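Local coordinates for putative uncharacterized protein PH0242 (Pyrococcus horikoshii, PDB 3VU1) that belongs to the archaeal oligosaccharyltransferase AglB family, represented here by its C-terminal globular domain, which carries a bound calcium ion, at residues A[61-66]-A[394-399]; A[68-73]-A[412-417]; A[258-263]-A[267-272]; A[296-299]-A[304-307]. All coordinates share one frame; numbering follows the deposited sequence.

Contact 1. Residues A[61-66]-A[394-399]; sequences DHILAL and TFIYLV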
loop_
_atom_site.group_PDB
_atom_site.type_symbol
_atom_site.label_atom_id
_atom_site.label_comp_id
_atom_site.label_asym_id
_atom_site.label_seq_id
_atom_site.Cartn_x
_atom_site.Cartn_y
_atom_site.Cartn_z
ATOM N N ASP A 61 -3.979 4.033 12.375
ATOM C CA ASP A 61 -4.921 2.931 12.181
ATOM C C ASP A 61 -5.970 3.250 11.124
ATOM O O ASP A 61 -6.320 2.398 10.304
ATOM C CB ASP A 61 -5.656 2.605 13.494
ATOM C CG ASP A 61 -4.814 1.747 14.482
ATOM O OD1 ASP A 61 -3.574 1.553 14.290
ATOM O OD2 ASP A 61 -5.430 1.270 15.473
ATOM N N HIS A 62 -6.477 4.480 11.149
ATOM C CA HIS A 62 -7.511 4.902 10.209
ATOM C C HIS A 62 -6.963 4.943 8.818
ATOM O O HIS A 62 -7.700 4.665 7.841
ATOM C CB HIS A 62 -8.064 6.265 10.577
ATOM C CG HIS A 62 -8.880 6.252 11.830
ATOM N ND1 HIS A 62 -10.154 5.817 11.855
ATOM C CD2 HIS A 62 -8.550 6.596 13.149
ATOM C CE1 HIS A 62 -10.632 5.903 13.113
ATOM N NE2 HIS A 62 -9.646 6.374 13.905
ATOM N N ILE A 63 -5.675 5.281 8.707
ATOM C CA ILE A 63 -5.058 5.350 7.404
ATOM C C ILE A 63 -4.726 3.947 6.857
ATOM O O ILE A 63 -5.031 3.625 5.682
ATOM C CB ILE A 63 -3.878 6.350 7.388
ATOM C CG1 ILE A 63 -4.355 7.712 7.918
ATOM C CG2 ILE A 63 -3.300 6.477 5.986
ATOM C CD1 ILE A 63 -5.648 8.242 7.313
ATOM N N LEU A 64 -4.150 3.099 7.701
ATOM C CA LEU A 64 -4.019 1.695 7.330
ATOM C C LEU A 64 -5.378 1.114 6.885
ATOM O O LEU A 64 -5.444 0.380 5.893
ATOM C CB LEU A 64 -3.393 0.849 8.449
ATOM C CG LEU A 64 -1.898 1.080 8.725
ATOM C CD1 LEU A 64 -1.386 0.140 9.813
ATOM C CD2 LEU A 64 -1.041 0.929 7.483
ATOM N N ALA A 65 -6.452 1.442 7.598
ATOM C CA ALA A 65 -7.724 0.813 7.299
ATOM C C ALA A 65 -8.243 1.410 6.010
ATOM O O ALA A 65 -8.921 0.717 5.245
ATOM C CB ALA A 65 -8.730 0.979 8.426
ATOM N N LEU A 66 -7.907 2.682 5.764
ATOM C CA LEU A 66 -8.402 3.376 4.595
ATOM C C LEU A 66 -7.821 2.641 3.390
ATOM O O LEU A 66 -8.538 2.251 2.470
ATOM C CB LEU A 66 -7.985 4.853 4.591
ATOM C CG LEU A 66 -8.488 5.716 3.404
ATOM C CD1 LEU A 66 -9.993 5.588 3.128
ATOM C CD2 LEU A 66 -8.144 7.181 3.591
ATOM N N THR A 394 1.283 16.583 10.257
ATOM C CA THR A 394 0.374 15.578 9.724
ATOM C C THR A 394 -0.878 15.604 10.574
ATOM O O THR A 394 -0.805 15.393 11.784
ATOM C CB THR A 394 0.973 14.146 9.733
ATOM O OG1 THR A 394 2.218 14.121 9.032
ATOM C CG2 THR A 394 0.052 13.161 9.037
ATOM N N PHE A 395 -2.014 15.877 9.932
ATOM C CA PHE A 395 -3.329 15.768 10.558
ATOM C C PHE A 395 -4.052 14.530 10.039
ATOM O O PHE A 395 -4.340 14.410 8.837
ATOM C CB PHE A 395 -4.197 16.981 10.202
ATOM C CG PHE A 395 -3.839 18.237 10.932
ATOM C CD1 PHE A 395 -4.704 18.756 11.890
ATOM C CD2 PHE A 395 -2.664 18.920 10.646
ATOM C CE1 PHE A 395 -4.394 19.927 12.563
ATOM C CE2 PHE A 395 -2.344 20.089 11.324
ATOM C CZ PHE A 395 -3.207 20.589 12.283
ATOM N N ILE A 396 -4.345 13.600 10.933
ATOM C CA ILE A 396 -5.208 12.492 10.573
ATOM C C ILE A 396 -6.531 12.785 11.242
ATOM O O ILE A 396 -6.590 12.984 12.480
ATOM C CB ILE A 396 -4.657 11.134 11.042
ATOM C CG1 ILE A 396 -3.507 10.703 10.133
ATOM C CG2 ILE A 396 -5.762 10.090 11.003
ATOM C CD1 ILE A 396 -2.652 9.560 10.673
ATOM N N TYR A 397 -7.588 12.821 10.436
ATOM C CA TYR A 397 -8.916 13.095 10.968
ATOM C C TYR A 397 -10.039 12.353 10.246
ATOM O O TYR A 397 -9.824 11.764 9.181
ATOM C CB TYR A 397 -9.175 14.596 10.934
ATOM C CG TYR A 397 -9.040 15.228 9.558
ATOM C CD1 TYR A 397 -10.174 15.481 8.778
ATOM C CD2 TYR A 397 -7.796 15.588 9.049
ATOM C CE1 TYR A 397 -10.081 16.078 7.536
ATOM C CE2 TYR A 397 -7.690 16.192 7.807
ATOM C CZ TYR A 397 -8.839 16.430 7.052
ATOM O OH TYR A 397 -8.762 17.036 5.821
ATOM N N LEU A 398 -11.229 12.384 10.842
ATOM C CA LEU A 398 -12.412 11.739 10.284
ATOM C C LEU A 398 -13.460 12.763 9.848
ATOM O O LEU A 398 -13.600 13.828 10.466
ATOM C CB LEU A 398 -13.025 10.784 11.306
ATOM C CG LEU A 398 -12.104 9.731 11.922
ATOM C CD1 LEU A 398 -12.907 8.708 12.731
ATOM C CD2 LEU A 398 -11.241 9.052 10.861
ATOM N N VAL A 399 -14.197 12.452 8.789
ATOM C CA VAL A 399 -15.337 13.280 8.414
ATOM C C VAL A 399 -16.575 12.409 8.273
ATOM O O VAL A 399 -16.628 11.528 7.418
ATOM C CB VAL A 399 -15.105 14.112 7.132
ATOM C CG1 VAL A 399 -16.347 14.951 6.823
ATOM C CG2 VAL A 399 -13.879 15.009 7.282
#

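Contact 2. Residues A[68-73]-A[412-417]; sequences LARDGN and SFEPHM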
loop_
_atom_site.group_PDB
_atom_site.type_symbol
_atom_site.label_atom_id
_atom_site.label_comp_id
_atom_site.label_asym_id
_atom_site.label_seq_id
_atom_site.Cartn_x
_atom_site.Cartn_y
_atom_site.Cartn_z
ATOM N N LEU A 68 -6.706 -0.546 3.335
ATOM C CA LEU A 68 -7.070 -1.966 3.232
ATOM C C LEU A 68 -8.504 -2.215 2.810
ATOM O O LEU A 68 -8.761 -3.136 2.052
ATOM C CB LEU A 68 -6.769 -2.719 4.530
ATOM C CG LEU A 68 -5.276 -2.873 4.876
ATOM C CD1 LEU A 68 -5.011 -3.252 6.330
ATOM C CD2 LEU A 68 -4.597 -3.861 3.959
ATOM N N ALA A 69 -9.424 -1.393 3.308
ATOM C CA ALA A 69 -10.853 -1.630 3.168
ATOM C C ALA A 69 -11.390 -0.993 1.892
ATOM O O ALA A 69 -12.544 -1.173 1.546
ATOM C CB ALA A 69 -11.608 -1.091 4.389
ATOM N N ARG A 70 -10.578 -0.228 1.188
ATOM C CA ARG A 70 -11.133 0.499 0.064
ATOM C C ARG A 70 -10.478 0.202 -1.247
ATOM O O ARG A 70 -9.572 -0.612 -1.331
ATOM C CB ARG A 70 -11.113 1.987 0.318
ATOM C CG ARG A 70 -11.764 2.321 1.610
ATOM C CD ARG A 70 -13.284 2.357 1.538
ATOM N NE ARG A 70 -13.593 3.590 2.254
ATOM C CZ ARG A 70 -14.372 4.562 1.817
ATOM N NH1 ARG A 70 -15.045 4.415 0.697
ATOM N NH2 ARG A 70 -14.507 5.656 2.562
ATOM N N ASP A 71 -10.951 0.890 -2.272
ATOM C CA ASP A 71 -10.656 0.555 -3.639
ATOM C C ASP A 71 -10.552 1.891 -4.325
ATOM O O ASP A 71 -11.138 2.867 -3.862
ATOM C CB ASP A 71 -11.829 -0.242 -4.206
ATOM C CG ASP A 71 -11.606 -0.686 -5.644
ATOM O OD1 ASP A 71 -12.634 -0.973 -6.327
ATOM O OD2 ASP A 71 -10.421 -0.745 -6.076
ATOM N N GLY A 72 -9.774 1.943 -5.400
ATOM C CA GLY A 72 -9.742 3.106 -6.263
ATOM C C GLY A 72 -9.125 4.327 -5.646
ATOM O O GLY A 72 -8.217 4.221 -4.836
ATOM N N ASN A 73 -9.628 5.493 -6.033
ATOM C CA ASN A 73 -8.975 6.759 -5.698
ATOM C C ASN A 73 -8.842 7.004 -4.222
ATOM O O ASN A 73 -7.764 7.378 -3.768
ATOM C CB ASN A 73 -9.706 7.946 -6.330
ATOM C CG ASN A 73 -9.325 8.154 -7.771
ATOM O OD1 ASN A 73 -8.246 7.758 -8.209
ATOM N ND2 ASN A 73 -10.204 8.782 -8.516
ATOM N N SER A 412 -21.135 6.548 8.817
ATOM C CA SER A 412 -19.800 6.037 8.585
ATOM C C SER A 412 -18.853 7.229 8.753
ATOM O O SER A 412 -19.295 8.383 8.739
ATOM C CB SER A 412 -19.690 5.377 7.214
ATOM O OG SER A 412 -19.811 6.352 6.215
ATOM N N PHE A 413 -17.570 6.957 8.954
ATOM C CA PHE A 413 -16.584 8.022 9.114
ATOM C C PHE A 413 -15.445 7.884 8.097
ATOM O O PHE A 413 -14.772 6.858 8.044
ATOM C CB PHE A 413 -16.051 8.010 10.544
ATOM C CG PHE A 413 -17.108 8.231 11.576
ATOM C CD1 PHE A 413 -17.441 9.529 11.988
ATOM C CD2 PHE A 413 -17.806 7.146 12.128
ATOM C CE1 PHE A 413 -18.433 9.737 12.953
ATOM C CE2 PHE A 413 -18.807 7.352 13.078
ATOM C CZ PHE A 413 -19.116 8.652 13.501
ATOM N N GLU A 414 -15.229 8.904 7.278
ATOM C CA GLU A 414 -14.228 8.788 6.230
ATOM C C GLU A 414 -12.895 9.359 6.690
ATOM O O GLU A 414 -12.840 10.514 7.075
ATOM C CB GLU A 414 -14.705 9.512 4.989
ATOM C CG GLU A 414 -14.025 9.046 3.719
ATOM C CD GLU A 414 -15.011 9.048 2.576
ATOM O OE1 GLU A 414 -14.920 9.960 1.707
ATOM O OE2 GLU A 414 -15.900 8.156 2.579
ATOM N N PRO A 415 -11.820 8.540 6.698
ATOM C CA PRO A 415 -10.521 9.084 7.159
ATOM C C PRO A 415 -9.807 9.954 6.146
ATOM O O PRO A 415 -9.912 9.706 4.976
ATOM C CB PRO A 415 -9.684 7.836 7.456
ATOM C CG PRO A 415 -10.420 6.713 6.852
ATOM C CD PRO A 415 -11.859 7.067 6.766
ATOM N N HIS A 416 -9.068 10.944 6.639
ATOM C CA HIS A 416 -8.252 11.841 5.840
ATOM C C HIS A 416 -6.873 11.976 6.451
ATOM O O HIS A 416 -6.711 11.911 7.673
ATOM C CB HIS A 416 -8.869 13.226 5.811
ATOM C CG HIS A 416 -10.190 13.320 5.081
ATOM N ND1 HIS A 416 -10.309 13.900 3.850
ATOM C CD2 HIS A 416 -11.485 12.950 5.465
ATOM C CE1 HIS A 416 -11.605 13.889 3.459
ATOM N NE2 HIS A 416 -12.332 13.311 4.451
ATOM N N MET A 417 -5.860 12.187 5.614
ATOM C CA MET A 417 -4.540 12.504 6.097
ATOM C C MET A 417 -3.943 13.666 5.296
ATOM O O MET A 417 -3.614 13.506 4.102
ATOM C CB MET A 417 -3.629 11.287 6.035
ATOM C CG MET A 417 -2.211 11.620 6.436
ATOM S SD MET A 417 -1.158 10.172 6.588
ATOM C CE MET A 417 -0.667 9.981 4.881
#

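Contact 3. Residues A[258-263]-A[267-272]; sequences IEDFIN and REVGKL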
loop_
_atom_site.group_PDB
_atom_site.type_symbol
_atom_site.label_atom_id
_atom_site.label_comp_id
_atom_site.label_asym_id
_atom_site.label_seq_id
_atom_site.Cartn_x
_atom_site.Cartn_y
_atom_site.Cartn_z
ATOM N N ILE A 258 4.911 -2.025 -19.936
ATOM C CA ILE A 258 5.824 -1.399 -20.888
ATOM C C ILE A 258 5.452 -1.880 -22.304
ATOM O O ILE A 258 5.167 -3.086 -22.509
ATOM C CB ILE A 258 7.265 -1.828 -20.638
ATOM C CG1 ILE A 258 7.691 -1.501 -19.212
ATOM C CG2 ILE A 258 8.200 -1.205 -21.676
ATOM C CD1 ILE A 258 9.179 -1.716 -18.961
ATOM N N GLU A 259 5.442 -0.960 -23.275
ATOM C CA GLU A 259 5.304 -1.371 -24.691
ATOM C C GLU A 259 6.535 -1.004 -25.513
ATOM O O GLU A 259 7.088 0.072 -25.370
ATOM C CB GLU A 259 4.047 -0.800 -25.330
ATOM C CG GLU A 259 2.776 -1.542 -24.991
ATOM C CD GLU A 259 1.520 -0.742 -25.324
ATOM O OE1 GLU A 259 0.486 -1.372 -25.616
ATOM O OE2 GLU A 259 1.542 0.515 -25.313
ATOM N N ASP A 260 7.000 -1.934 -26.333
ATOM C CA ASP A 260 8.145 -1.678 -27.230
ATOM C C ASP A 260 7.540 -1.365 -28.606
ATOM O O ASP A 260 6.588 -2.053 -29.037
ATOM C CB ASP A 260 9.017 -2.936 -27.309
ATOM C CG ASP A 260 10.442 -2.664 -27.748
ATOM O OD1 ASP A 260 10.813 -1.476 -27.908
ATOM O OD2 ASP A 260 11.213 -3.658 -27.907
ATOM N N PHE A 261 8.037 -0.324 -29.266
ATOM C CA PHE A 261 7.588 -0.052 -30.614
ATOM C C PHE A 261 8.373 -0.894 -31.639
ATOM O O PHE A 261 9.503 -0.583 -31.944
ATOM C CB PHE A 261 7.661 1.451 -30.928
ATOM C CG PHE A 261 6.858 1.840 -32.145
ATOM C CD1 PHE A 261 7.489 2.368 -33.284
ATOM C CD2 PHE A 261 5.459 1.631 -32.178
ATOM C CE1 PHE A 261 6.738 2.726 -34.398
ATOM C CE2 PHE A 261 4.714 1.973 -33.305
ATOM C CZ PHE A 261 5.357 2.520 -34.412
ATOM N N ILE A 262 7.777 -1.966 -32.147
ATOM C CA ILE A 262 8.519 -3.006 -32.889
ATOM C C ILE A 262 7.983 -3.109 -34.317
ATOM O O ILE A 262 6.789 -3.428 -34.525
ATOM C CB ILE A 262 8.398 -4.391 -32.189
ATOM C CG1 ILE A 262 8.983 -4.325 -30.759
ATOM C CG2 ILE A 262 9.010 -5.519 -33.028
ATOM C CD1 ILE A 262 8.605 -5.505 -29.868
ATOM N N ASN A 263 8.858 -2.833 -35.293
ATOM C CA ASN A 263 8.508 -2.990 -36.693
ATOM C C ASN A 263 7.148 -2.373 -36.951
ATOM O O ASN A 263 6.320 -2.966 -37.639
ATOM C CB ASN A 263 8.507 -4.475 -37.096
ATOM C CG ASN A 263 9.912 -5.078 -37.113
ATOM O OD1 ASN A 263 10.903 -4.397 -37.437
ATOM N ND2 ASN A 263 10.008 -6.361 -36.766
ATOM N N ARG A 267 4.003 -3.278 -28.895
ATOM C CA ARG A 267 3.863 -4.621 -28.368
ATOM C C ARG A 267 4.211 -4.609 -26.876
ATOM O O ARG A 267 5.211 -4.007 -26.434
ATOM C CB ARG A 267 4.789 -5.599 -29.138
ATOM C CG ARG A 267 4.155 -6.461 -30.231
ATOM C CD ARG A 267 3.640 -5.631 -31.385
ATOM N NE ARG A 267 3.611 -6.337 -32.674
ATOM C CZ ARG A 267 2.531 -6.896 -33.221
ATOM N NH1 ARG A 267 1.360 -6.880 -32.601
ATOM N NH2 ARG A 267 2.629 -7.481 -34.400
ATOM N N GLU A 268 3.377 -5.267 -26.095
ATOM C CA GLU A 268 3.665 -5.431 -24.695
ATOM C C GLU A 268 4.881 -6.345 -24.590
ATOM O O GLU A 268 4.961 -7.329 -25.285
ATOM C CB GLU A 268 2.452 -6.015 -23.986
ATOM C CG GLU A 268 2.751 -6.628 -22.629
ATOM C CD GLU A 268 1.641 -6.398 -21.621
ATOM O OE1 GLU A 268 1.963 -6.324 -20.398
ATOM O OE2 GLU A 268 0.463 -6.272 -22.067
ATOM N N VAL A 269 5.824 -6.005 -23.727
ATOM C CA VAL A 269 7.059 -6.759 -23.603
ATOM C C VAL A 269 7.283 -7.288 -22.202
ATOM O O VAL A 269 6.803 -6.708 -21.236
ATOM C CB VAL A 269 8.289 -5.916 -24.025
ATOM C CG1 VAL A 269 8.217 -5.633 -25.515
ATOM C CG2 VAL A 269 8.418 -4.613 -23.224
ATOM N N GLY A 270 7.982 -8.416 -22.127
ATOM C CA GLY A 270 8.511 -8.969 -20.889
ATOM C C GLY A 270 9.949 -8.496 -20.897
ATOM O O GLY A 270 10.199 -7.337 -20.631
ATOM N N LYS A 271 10.885 -9.368 -21.275
ATOM C CA LYS A 271 12.307 -9.014 -21.429
ATOM C C LYS A 271 12.573 -7.934 -22.491
ATOM O O LYS A 271 11.753 -7.702 -23.371
ATOM C CB LYS A 271 13.135 -10.268 -21.728
ATOM C CG LYS A 271 13.057 -11.322 -20.625
ATOM C CD LYS A 271 14.044 -12.464 -20.850
ATOM C CE LYS A 271 14.021 -13.499 -19.724
ATOM N NZ LYS A 271 12.860 -14.429 -19.844
ATOM N N LEU A 272 13.719 -7.264 -22.371
ATOM C CA LEU A 272 14.184 -6.275 -23.336
ATOM C C LEU A 272 15.612 -6.607 -23.812
ATOM O O LEU A 272 16.484 -6.942 -23.011
ATOM C CB LEU A 272 14.169 -4.868 -22.723
ATOM C CG LEU A 272 12.846 -4.108 -22.609
ATOM C CD1 LEU A 272 13.045 -2.863 -21.750
ATOM C CD2 LEU A 272 12.284 -3.715 -23.975
HETATM O O HOH W 1 4.452 -4.794 -19.698
#

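Contact 4. Residues A[296-299]-A[304-307]; sequences YVYA and KIIK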
loop_
_atom_site.group_PDB
_atom_site.type_symbol
_atom_site.label_atom_id
_atom_site.label_comp_id
_atom_site.label_asym_id
_atom_site.label_seq_id
_atom_site.Cartn_x
_atom_site.Cartn_y
_atom_site.Cartn_z
ATOM N N TYR A 296 15.370 7.502 -15.088
ATOM C CA TYR A 296 16.597 6.815 -15.488
ATOM C C TYR A 296 16.375 5.363 -15.792
ATOM O O TYR A 296 15.342 4.783 -15.446
ATOM C CB TYR A 296 17.639 6.870 -14.405
ATOM C CG TYR A 296 18.019 8.247 -13.987
ATOM C CD1 TYR A 296 17.315 8.905 -12.981
ATOM C CD2 TYR A 296 19.110 8.897 -14.571
ATOM C CE1 TYR A 296 17.685 10.166 -12.566
ATOM C CE2 TYR A 296 19.496 10.168 -14.159
ATOM C CZ TYR A 296 18.778 10.790 -13.157
ATOM O OH TYR A 296 19.123 12.043 -12.752
ATOM N N VAL A 297 17.361 4.782 -16.460
ATOM C CA VAL A 297 17.511 3.340 -16.523
ATOM C C VAL A 297 18.903 3.017 -15.965
ATOM O O VAL A 297 19.919 3.627 -16.368
ATOM C CB VAL A 297 17.302 2.806 -17.961
ATOM C CG1 VAL A 297 17.516 1.302 -18.021
ATOM C CG2 VAL A 297 15.891 3.116 -18.448
ATOM N N TYR A 298 18.945 2.123 -14.986
ATOM C CA TYR A 298 20.214 1.626 -14.459
ATOM C C TYR A 298 20.418 0.224 -15.016
ATOM O O TYR A 298 19.603 -0.672 -14.762
ATOM C CB TYR A 298 20.192 1.546 -12.925
ATOM C CG TYR A 298 20.131 2.853 -12.146
ATOM C CD1 TYR A 298 20.024 4.084 -12.798
ATOM C CD2 TYR A 298 20.139 2.851 -10.740
ATOM C CE1 TYR A 298 19.957 5.273 -12.086
ATOM C CE2 TYR A 298 20.064 4.040 -10.023
ATOM C CZ TYR A 298 19.977 5.253 -10.698
ATOM O OH TYR A 298 19.901 6.465 -10.015
ATOM N N ALA A 299 21.488 0.031 -15.780
ATOM C CA ALA A 299 21.883 -1.315 -16.216
ATOM C C ALA A 299 22.592 -2.007 -15.071
ATOM O O ALA A 299 23.463 -1.421 -14.425
ATOM C CB ALA A 299 22.801 -1.247 -17.429
ATOM N N LYS A 304 25.604 -5.038 -9.161
ATOM C CA LYS A 304 26.459 -3.946 -9.609
ATOM C C LYS A 304 25.792 -3.113 -10.713
ATOM O O LYS A 304 25.326 -3.663 -11.716
ATOM C CB LYS A 304 27.784 -4.514 -10.121
ATOM C CG LYS A 304 28.711 -3.513 -10.819
ATOM C CD LYS A 304 30.081 -4.137 -11.099
ATOM C CE LYS A 304 30.813 -4.496 -9.807
ATOM N NZ LYS A 304 32.011 -5.347 -10.038
ATOM N N ILE A 305 25.774 -1.789 -10.528
ATOM C CA ILE A 305 25.223 -0.841 -11.507
ATOM C C ILE A 305 26.315 -0.394 -12.474
ATOM O O ILE A 305 27.262 0.263 -12.082
ATOM C CB ILE A 305 24.569 0.392 -10.825
ATOM C CG1 ILE A 305 23.518 -0.054 -9.785
ATOM C CG2 ILE A 305 23.954 1.326 -11.867
ATOM C CD1 ILE A 305 23.042 1.024 -8.820
ATOM N N ILE A 306 26.158 -0.738 -13.747
ATOM C CA ILE A 306 27.193 -0.489 -14.754
ATOM C C ILE A 306 26.958 0.737 -15.659
ATOM O O ILE A 306 27.876 1.198 -16.334
ATOM C CB ILE A 306 27.456 -1.759 -15.593
ATOM C CG1 ILE A 306 26.332 -1.991 -16.611
ATOM C CG2 ILE A 306 27.647 -2.960 -14.667
ATOM C CD1 ILE A 306 26.415 -3.326 -17.318
ATOM N N LYS A 307 25.747 1.277 -15.678
ATOM C CA LYS A 307 25.525 2.534 -16.391
ATOM C C LYS A 307 24.256 3.212 -15.889
ATOM O O LYS A 307 23.279 2.535 -15.582
ATOM C CB LYS A 307 25.450 2.296 -17.905
ATOM C CG LYS A 307 26.100 3.392 -18.731
ATOM C CD LYS A 307 25.660 3.371 -20.193
ATOM C CE LYS A 307 26.321 4.514 -20.954
ATOM N NZ LYS A 307 25.434 5.110 -21.994
#

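Contact 1. Residues A[61-66]-A[394-399]
H62 and I63 of helix 61-66 face I396 and L398 of strand 394-399, with the axes of the two short segments 9.1 Å apart at their closest and their N-to-C directions 67° apart. This is a helix laid across one face of an antiparallel sheet: no hydrogen bond joins the two backbones, and the contact rests on buried side chains. The strand alternates, so I396 points its CB toward the helix while Y397 points away, where its ring meets that of H416.

The aliphatic half is I63 against I396. I63 CG1 lies 3.7 Å from I396 CD1 and 3.8 Å from I396 CG1, and I63 CD1 reaches the other branch, I396 CG2, at 4.1 Å. Beta-branched isoleucine suits both sites, offering two arms near the backbone to an apolar interior; V77 and W82 also touch I63.

The second half is a CH-pi contact. With CG beside its backbone N (chi1 -70°), the H62 side chain crosses L398 at about a right angle and offers it a ring face. A histidine works well here because its flat ring accepts a methyl group while its polar edge bonds elsewhere: ND1 is hydrogen-bonded to L103 O. L398 supplies both methyls, CD1 lying 3.6 Å from H62 CE1, and CD2 sitting over the face, displaced toward the rim, 3.8 Å from the H62 ring centroid.

Contact 2. Residues A[68-73]-A[412-417]
R70, following helix 60-69, reaches across to E414 on strand 412-417 and forms the single direct link between the two segments. The backbones stay well apart, the nearest CA atoms, those of R70 and E414, being 10.8 Å from each other, so two long flexible side chains are needed to cover the distance.

The electrostatic part is a salt bridge that is also a hydrogen bond: R70 NH2 donates to E414 OE2 over 2.9 Å, with an N-H...O angle of 149°. The R70 chain bends at chi2 (-80°) and again at chi3, bringing NH2 to E414, whose CG is anti to its backbone N and whose own chain bends at chi2. OE2 lies in the guanidinium plane, at its edge, although the bond is bent. NH2 comes from above the carboxylate plane, and the two planes are 61° apart. One oxygen and one nitrogen therefore meet, rather than a paired, two-pronged bridge.

A second polar bond steadies the guanidinium, R70 NE donating to G104 O. Apolar packing adds nothing of note.

The bridge thus links the chain after helix 60-69 to strand 412-431, both residues being partly exposed. Nearby, P415 packs on H62, I63 and L66 of that helix, and E414 is backbone-bonded to V399 of strand 385-401.

Contact 3. Residues A[258-263]-A[267-272]
I258 and V269 pack together on the buried side of this contact, where I258 CG2 meets V269 CG2 at 3.7 Å and V269 N donates to I258 O over 3.2 Å. V269 also turns its other methyl, CG1, against the CB of D260; having CG1 beside its backbone N (chi1 -67°) lets the valine touch both residues. L272 CD2 comes near D260 OD2, at 4.1 Å, and L272 also packs on L279 and V486. D260 is the polar exception there, its carboxylate being met by H277 through OD2.

Backbone bonds stitch the middle. D260 and R267 form an antiparallel hydrogen-bonded pair, D260 N to R267 O at 2.7 Å and R267 N to D260 O at 2.9 Å, beside the non-hydrogen-bonded pair E259 and E268.

The D260 face loosens toward its outer end, where I262 CD1 rests on R267 CB at 3.9 Å, the aliphatic stem of a long arginine. E259 and E268 lie on the other face. There acidic E268 stays exposed, while E259 OE2 forms a salt bridge with R280 and a hydrogen bond with Y282 OH. A water accepts from I258 N at 2.8 Å and stands 3.0 Å from E268 OE1.

The arrangement is a beta hairpin whose second strand, 265-268, forms an outermost strand of a four-stranded antiparallel sheet.

Contact 4. Residues A[296-299]-A[304-307]
Y298 and A299, near the end of strand 293-301, meet I305, I306 and K307 of strand 304-314 in a beta hairpin. A299 is gripped by two backbone bonds, A299 N to K307 O at 3.1 Å and I306 N to A299 O at 2.9 Å. That two successive residues, I306 and K307, bond to A299, and that I306 has a nearly helical psi of -15°, is consistent with a beta bulge.

The side chains divide between the two sides of the hairpin. On one, Y298 and I305 cross obliquely. The course of the backbone sets Y298 CB 3.9 Å from I305 CG2. The torsion of Y298, with CG beside its backbone N (chi1 -68°), then leaves the ring within reach of the other arm, CD2 lying 3.9 Å from I305 CD1. Isoleucine fits because its two branches can follow both the stem and the ring of the tyrosine, whose hydroxyl bonds elsewhere, to E480 OE2.

On the other side, I306 has CG1 between its backbone N and carbonyl carbon (chi1 76°). That rotation folds CG1 down on A299, to 3.7 Å from its CB, with I306 CD1 following at 4.2 Å. Alanine suits this site: it is buried, touched also by P332 and A334, and its lone methyl takes up little room. K307 brings its CB to 4.4 Å from A299 CB and then carries its amine away from the contact.

Peptide hydrogen bonds and apolar branches therefore do the joining, while the charged ends of the lysines are left out of the interface.

Overall arrangement
Contacts 1 and 2 are direct neighbours, with centres 8 Å apart: both involve helix 60-69 or the residues directly after it, and both end on the adjacent strands 385-401 and 412-431. They touch through a probable backbone bond, Y397 O to H416 N at 2.8 Å. The hairpins of contacts 3 and 4 follow each other in the chain and lie 20 Å apart between centres, on the opposite side of the molecule's centre from contact 1, whose centre is 40 and 38 Å from theirs. Contact 4 nevertheless shares a branched antiparallel sheet with contacts 1 and 2. The calcium ion, bound by E76, A285, H319 and E322, is about 13 Å from the R70 side chain.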